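Local coordinates for DnaB intein (Synechocystis sp., PDB 1MI8), which probably excises itself from its host replicative DNA helicase and joins the flanking pieces by protein splicing, a reaction that includes cyclization of an asparagine side chain, at residues L9-S14 with A149-V154; H94-R99 with I120-I125. The protein carries 4 engineered substitutions. All coordinates share one frame; numbering follows the deposited sequence.

Contact 1: residues L9-S14 with A149-V154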
loop_
_atom_site.group_PDB
_atom_site.type_symbol
_atom_site.label_atom_id
_atom_site.label_comp_id
_atom_site.label_asym_id
_atom_site.label_seq_id
_atom_site.Cartn_x
_atom_site.Cartn_y
_atom_site.Cartn_z
ATOM N N LEU A 9 -3.715 -17.397 -11.598
ATOM C CA LEU A 9 -3.668 -18.838 -11.693
ATOM C C LEU A 9 -4.374 -19.539 -10.529
ATOM O O LEU A 9 -3.962 -19.432 -9.348
ATOM C CB LEU A 9 -2.213 -19.262 -11.755
ATOM C CG LEU A 9 -1.502 -19.514 -13.098
ATOM C CD1 LEU A 9 -2.204 -18.804 -14.194
ATOM C CD2 LEU A 9 -0.013 -19.191 -13.001
ATOM N N ILE A 10 -5.425 -20.281 -10.886
ATOM C CA ILE A 10 -6.222 -21.015 -9.926
ATOM C C ILE A 10 -5.682 -22.399 -9.639
ATOM O O ILE A 10 -5.477 -23.199 -10.562
ATOM C CB ILE A 10 -7.681 -21.132 -10.405
ATOM C CG1 ILE A 10 -8.241 -19.738 -10.710
ATOM C CG2 ILE A 10 -8.494 -21.848 -9.331
ATOM C CD1 ILE A 10 -7.998 -18.683 -9.558
ATOM N N SER A 11 -5.472 -22.686 -8.355
ATOM C CA SER A 11 -4.956 -23.978 -7.936
ATOM C C SER A 11 -6.050 -25.000 -7.962
ATOM O O SER A 11 -7.057 -24.819 -7.288
ATOM C CB SER A 11 -4.379 -23.913 -6.521
ATOM O OG SER A 11 -3.036 -23.468 -6.516
ATOM N N LEU A 12 -5.857 -26.064 -8.746
ATOM C CA LEU A 12 -6.849 -27.140 -8.884
ATOM C C LEU A 12 -6.487 -28.236 -7.880
ATOM O O LEU A 12 -5.441 -28.907 -7.998
ATOM C CB LEU A 12 -6.824 -27.678 -10.325
ATOM C CG LEU A 12 -7.224 -26.598 -11.319
ATOM C CD1 LEU A 12 -6.985 -27.106 -12.799
ATOM C CD2 LEU A 12 -8.678 -26.230 -11.129
ATOM N N ALA A 13 -7.358 -28.410 -6.898
ATOM C CA ALA A 13 -7.147 -29.370 -5.821
ATOM C C ALA A 13 -6.987 -30.844 -6.233
ATOM O O ALA A 13 -6.186 -31.576 -5.648
ATOM C CB ALA A 13 -8.268 -29.262 -4.826
ATOM N N SER A 14 -7.723 -31.307 -7.226
ATOM C CA SER A 14 -7.515 -32.717 -7.526
ATOM C C SER A 14 -6.200 -33.049 -8.267
ATOM O O SER A 14 -5.795 -34.212 -8.319
ATOM C CB SER A 14 -8.709 -33.282 -8.294
ATOM O OG SER A 14 -9.109 -32.398 -9.310
ATOM N N ALA A 149 -5.527 -18.371 -5.380
ATOM C CA ALA A 149 -5.137 -17.890 -6.663
ATOM C C ALA A 149 -3.771 -17.258 -6.498
ATOM O O ALA A 149 -3.519 -16.468 -5.557
ATOM C CB ALA A 149 -6.188 -16.900 -7.196
ATOM N N ASN A 150 -2.877 -17.604 -7.428
ATOM C CA ASN A 150 -1.523 -17.130 -7.392
ATOM C C ASN A 150 -1.008 -17.427 -6.015
ATOM O O ASN A 150 -0.318 -16.638 -5.423
ATOM C CB ASN A 150 -1.423 -15.633 -7.734
ATOM C CG ASN A 150 -1.513 -15.398 -9.273
ATOM O OD1 ASN A 150 -1.829 -16.331 -10.039
ATOM N ND2 ASN A 150 -1.253 -14.185 -9.709
ATOM N N ASP A 151 -1.403 -18.588 -5.499
ATOM C CA ASP A 151 -0.875 -19.053 -4.204
ATOM C C ASP A 151 -1.170 -18.128 -3.039
ATOM O O ASP A 151 -0.425 -18.108 -2.057
ATOM C CB ASP A 151 0.633 -19.233 -4.312
ATOM C CG ASP A 151 1.016 -20.388 -5.207
ATOM O OD1 ASP A 151 0.414 -21.484 -5.057
ATOM O OD2 ASP A 151 1.932 -20.206 -6.060
ATOM N N ILE A 152 -2.298 -17.446 -3.113
ATOM C CA ILE A 152 -2.724 -16.533 -2.065
ATOM C C ILE A 152 -4.173 -16.864 -1.828
ATOM O O ILE A 152 -4.912 -17.215 -2.769
ATOM C CB ILE A 152 -2.648 -15.070 -2.557
ATOM C CG1 ILE A 152 -1.189 -14.726 -2.919
ATOM C CG2 ILE A 152 -3.171 -14.092 -1.514
ATOM C CD1 ILE A 152 -1.093 -13.333 -3.553
ATOM N N ILE A 153 -4.585 -16.763 -0.580
ATOM C CA ILE A 153 -6.002 -17.019 -0.235
ATOM C C ILE A 153 -6.834 -15.792 -0.607
ATOM O O ILE A 153 -6.536 -14.679 -0.160
ATOM C CB ILE A 153 -6.203 -17.217 1.262
ATOM C CG1 ILE A 153 -5.455 -18.487 1.740
ATOM C CG2 ILE A 153 -7.694 -17.401 1.546
ATOM C CD1 ILE A 153 -6.081 -19.725 1.206
ATOM N N VAL A 154 -7.875 -15.974 -1.416
ATOM C CA VAL A 154 -8.715 -14.822 -1.754
ATOM C C VAL A 154 -10.223 -15.172 -1.607
ATOM O O VAL A 154 -10.623 -16.317 -1.790
ATOM C CB VAL A 154 -8.428 -14.330 -3.198
ATOM C CG1 VAL A 154 -6.909 -14.055 -3.351
ATOM C CG2 VAL A 154 -8.923 -15.371 -4.246
HETATM O O HOH W 1 -2.637 -20.651 -7.219
#
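L9 and I10 meet A149 and N150 at one isolated beta bridge, a good example of how a tight turn can be docked onto a strand edge by very few bonds. The backbones come together where I10 pairs with A149, the two CA atoms 4.7 Å apart. N150 N donates a nearly straight bond to L9 O (2.9 Å, 169°), and A149 CA brings its hydrogen to the same oxygen. Residues A149 to I152 form a type I' turn, closed by I152 N bonding to A149 O.

The side chain of N150 adds the return bond. Its CG stands anti to the carbonyl carbon (chi1 -79°), which carries OD1 back beside the other strand to take the N-H of L9 at 2.7 Å, the donor tilted from the amide plane. ND2 of the same amide donates to T68 O, so both ends of the group are gripped and its rotation is fixed. An alanine here would probably leave L9 N without this acceptor and T68 O without its donor. Beside the bridge, the CD1 end of I10 presses on A149 CB at 3.5 Å, a tight fit. A water joins the two segments on the S11 side: it donates to L9 O at 2.8 Å, accepts from D151 N, and hydrogen-bonds S11 OG.

D151 turns its OD1 to a salt bridge with R18, on strand 17-20, which pairs with strand 9-12. I10 also packs on F147 and I32, placing the bridge between the 9-20 hairpin, the 146-155 hairpin and strand 31-36.

Contact 2: residues H94-R99 with I120-I125. Engineered in segment 120-125: S121 (natural residue Tyr).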
loop_
_atom_site.group_PDB
_atom_site.type_symbol
_atom_site.label_atom_id
_atom_site.label_comp_id
_atom_site.label_asym_id
_atom_site.label_seq_id
_atom_site.Cartn_x
_atom_site.Cartn_y
_atom_site.Cartn_z
ATOM N N HIS A 94 -0.620 -8.774 7.658
ATOM C CA HIS A 94 -0.074 -10.010 7.103
ATOM C C HIS A 94 -1.309 -10.647 6.462
ATOM O O HIS A 94 -2.429 -10.455 6.954
ATOM C CB HIS A 94 0.446 -10.977 8.180
ATOM C CG HIS A 94 1.598 -10.442 8.977
ATOM N ND1 HIS A 94 1.449 -9.444 9.918
ATOM C CD2 HIS A 94 2.923 -10.715 8.921
ATOM C CE1 HIS A 94 2.638 -9.117 10.400
ATOM N NE2 HIS A 94 3.548 -9.869 9.809
ATOM N N ILE A 95 -1.138 -11.415 5.395
ATOM C CA ILE A 95 -2.298 -12.117 4.806
ATOM C C ILE A 95 -2.023 -13.611 4.647
ATOM O O ILE A 95 -0.879 -14.085 4.587
ATOM C CB ILE A 95 -2.744 -11.541 3.459
ATOM C CG1 ILE A 95 -1.671 -11.794 2.406
ATOM C CG2 ILE A 95 -3.026 -10.016 3.641
ATOM C CD1 ILE A 95 -2.104 -11.380 0.951
ATOM N N ALA A 96 -3.105 -14.348 4.619
ATOM C CA ALA A 96 -3.052 -15.781 4.572
ATOM C C ALA A 96 -2.628 -16.366 3.204
ATOM O O ALA A 96 -3.224 -16.013 2.153
ATOM C CB ALA A 96 -4.412 -16.304 4.967
ATOM N N LEU A 97 -1.588 -17.210 3.233
ATOM C CA LEU A 97 -1.101 -17.954 2.044
ATOM C C LEU A 97 -1.123 -19.448 2.404
ATOM O O LEU A 97 -0.803 -19.833 3.512
ATOM C CB LEU A 97 0.362 -17.649 1.691
ATOM C CG LEU A 97 0.823 -16.205 1.621
ATOM C CD1 LEU A 97 2.271 -16.252 1.159
ATOM C CD2 LEU A 97 -0.086 -15.393 0.698
ATOM N N PRO A 98 -1.465 -20.301 1.440
ATOM C CA PRO A 98 -1.482 -21.739 1.753
ATOM C C PRO A 98 -0.029 -22.154 2.040
ATOM O O PRO A 98 0.882 -21.749 1.341
ATOM C CB PRO A 98 -2.054 -22.362 0.478
ATOM C CG PRO A 98 -1.913 -21.223 -0.613
ATOM C CD PRO A 98 -2.123 -19.980 0.154
ATOM N N ARG A 99 0.229 -22.922 3.082
ATOM C CA ARG A 99 1.628 -23.246 3.280
ATOM C C ARG A 99 2.206 -24.378 2.449
ATOM O O ARG A 99 3.123 -24.165 1.668
ATOM C CB ARG A 99 1.946 -23.522 4.733
ATOM C CG ARG A 99 3.440 -23.726 4.891
ATOM C CD ARG A 99 3.859 -23.895 6.314
ATOM N NE ARG A 99 3.104 -24.907 7.037
ATOM C CZ ARG A 99 3.070 -26.219 6.775
ATOM N NH1 ARG A 99 3.751 -26.738 5.756
ATOM N NH2 ARG A 99 2.395 -27.032 7.595
ATOM N N ILE A 120 -1.493 -22.557 7.120
ATOM C CA ILE A 120 -1.167 -21.347 6.371
ATOM C C ILE A 120 -0.013 -20.507 6.934
ATOM O O ILE A 120 0.374 -20.637 8.106
ATOM C CB ILE A 120 -2.423 -20.442 6.207
ATOM C CG1 ILE A 120 -2.893 -19.967 7.569
ATOM C CG2 ILE A 120 -3.603 -21.228 5.511
ATOM C CD1 ILE A 120 -4.067 -19.047 7.473
ATOM N N SER A 121 0.567 -19.706 6.053
ATOM C CA SER A 121 1.666 -18.806 6.380
ATOM C C SER A 121 1.032 -17.411 6.361
ATOM O O SER A 121 0.212 -17.120 5.459
ATOM C CB SER A 121 2.749 -18.895 5.310
ATOM O OG SER A 121 4.054 -18.913 5.893
ATOM N N TRP A 122 1.360 -16.579 7.345
ATOM C CA TRP A 122 0.811 -15.200 7.414
ATOM C C TRP A 122 1.945 -14.307 6.997
ATOM O O TRP A 122 2.822 -13.992 7.793
ATOM C CB TRP A 122 0.362 -14.899 8.830
ATOM C CG TRP A 122 -0.800 -15.718 9.246
ATOM C CD1 TRP A 122 -0.790 -16.848 10.025
ATOM C CD2 TRP A 122 -2.169 -15.439 8.966
ATOM N NE1 TRP A 122 -2.063 -17.267 10.253
ATOM C CE2 TRP A 122 -2.933 -16.416 9.621
ATOM C CE3 TRP A 122 -2.829 -14.445 8.213
ATOM C CZ2 TRP A 122 -4.334 -16.429 9.566
ATOM C CZ3 TRP A 122 -4.221 -14.469 8.157
ATOM C CH2 TRP A 122 -4.953 -15.442 8.827
ATOM N N ASP A 123 1.950 -13.944 5.715
ATOM C CA ASP A 123 3.065 -13.188 5.111
ATOM C C ASP A 123 2.794 -11.692 5.037
ATOM O O ASP A 123 1.650 -11.277 4.797
ATOM C CB ASP A 123 3.319 -13.752 3.693
ATOM C CG ASP A 123 4.735 -13.511 3.187
ATOM O OD1 ASP A 123 5.595 -13.248 4.007
ATOM O OD2 ASP A 123 4.976 -13.600 1.964
ATOM N N SER A 124 3.848 -10.895 5.244
ATOM C CA SER A 124 3.744 -9.440 5.211
ATOM C C SER A 124 3.510 -8.926 3.823
ATOM O O SER A 124 3.989 -9.480 2.864
ATOM C CB SER A 124 5.029 -8.768 5.705
ATOM O OG SER A 124 5.216 -8.972 7.086
ATOM N N ILE A 125 2.747 -7.862 3.726
ATOM C CA ILE A 125 2.517 -7.204 2.472
ATOM C C ILE A 125 3.720 -6.321 2.260
ATOM O O ILE A 125 4.140 -5.628 3.178
ATOM C CB ILE A 125 1.262 -6.309 2.522
ATOM C CG1 ILE A 125 0.029 -7.184 2.817
ATOM C CG2 ILE A 125 1.069 -5.627 1.156
ATOM C CD1 ILE A 125 -1.117 -6.414 3.351
#
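W122 lays its six-membered ring over the methyl of A96, a CH-pi contact in which A96 CB stands 4.1 Å from the ring centroid and 27° off its normal. With CG anti to the carbonyl carbon (chi1 -67°), the indole reaches across to the neighbouring strand, bringing its CZ3 corner nearest the methyl. I120 contributes from its own strand: its CD1 touches A96 CB at 3.7 Å and also sits above the indole plane, offset toward the rim, so that methyl, methyl and ring form one apolar cluster. Farther along the same face H94 stands beside S124, its CD2 3.5 Å from W122 O.

The other face carries I95, L97, S121 and D123. Here L97 CD1 lies against D123 CB at 3.7 Å, the two side chains slanting past each other, while I95 CG2 meets I125 CD1 with the chains at about a right angle. S121 is an engineered residue, tyrosine in the natural sequence.

Between the two faces runs an antiparallel ladder. I95 N bonds to D123 O at 2.9 Å and D123 N returns to I95 O; L97 and S121 exchange a like pair. The N-to-C directions of the two short segments lie 139° apart, well short of exactly antiparallel.

The chemistry is divided: the backbone groups of I95, L97, S121 and D123 pair across the ladder, A96 turns its own to L78 and I153, and nonpolar carbons do most of the touching between side chains. The strongest polar partners of D123 lie outside the two segments: its OD2 accepts from L65 N and is hydrogen-bonded to T63 OG1, which ties strand 120-125 to strand 41-63 and the loop after it. The L65 N-H, and the hydroxyl if it donates, would be consistent with an ionised carboxylate.

In the fold
Contacts 1 and 2 lie with their centres about 13 Å apart and meet at residues 151-153, the end of the turn of contact 1 and the residue after it. I153 N probably bonds to A96 O at 3.1 Å, which brings the start of strand 152-155 up to strand 94-98, and I152 packs on both I95 and L97. D151 O meets P98 CD at 3.4 Å. In sequence, the whole of contact 2 falls between the two segments that contact 1 brings together. Both belong to the all-beta intein splicing domain; the centre of contact 1 lies about 7 Å from the centre of the chain, that of contact 2 about 12 Å.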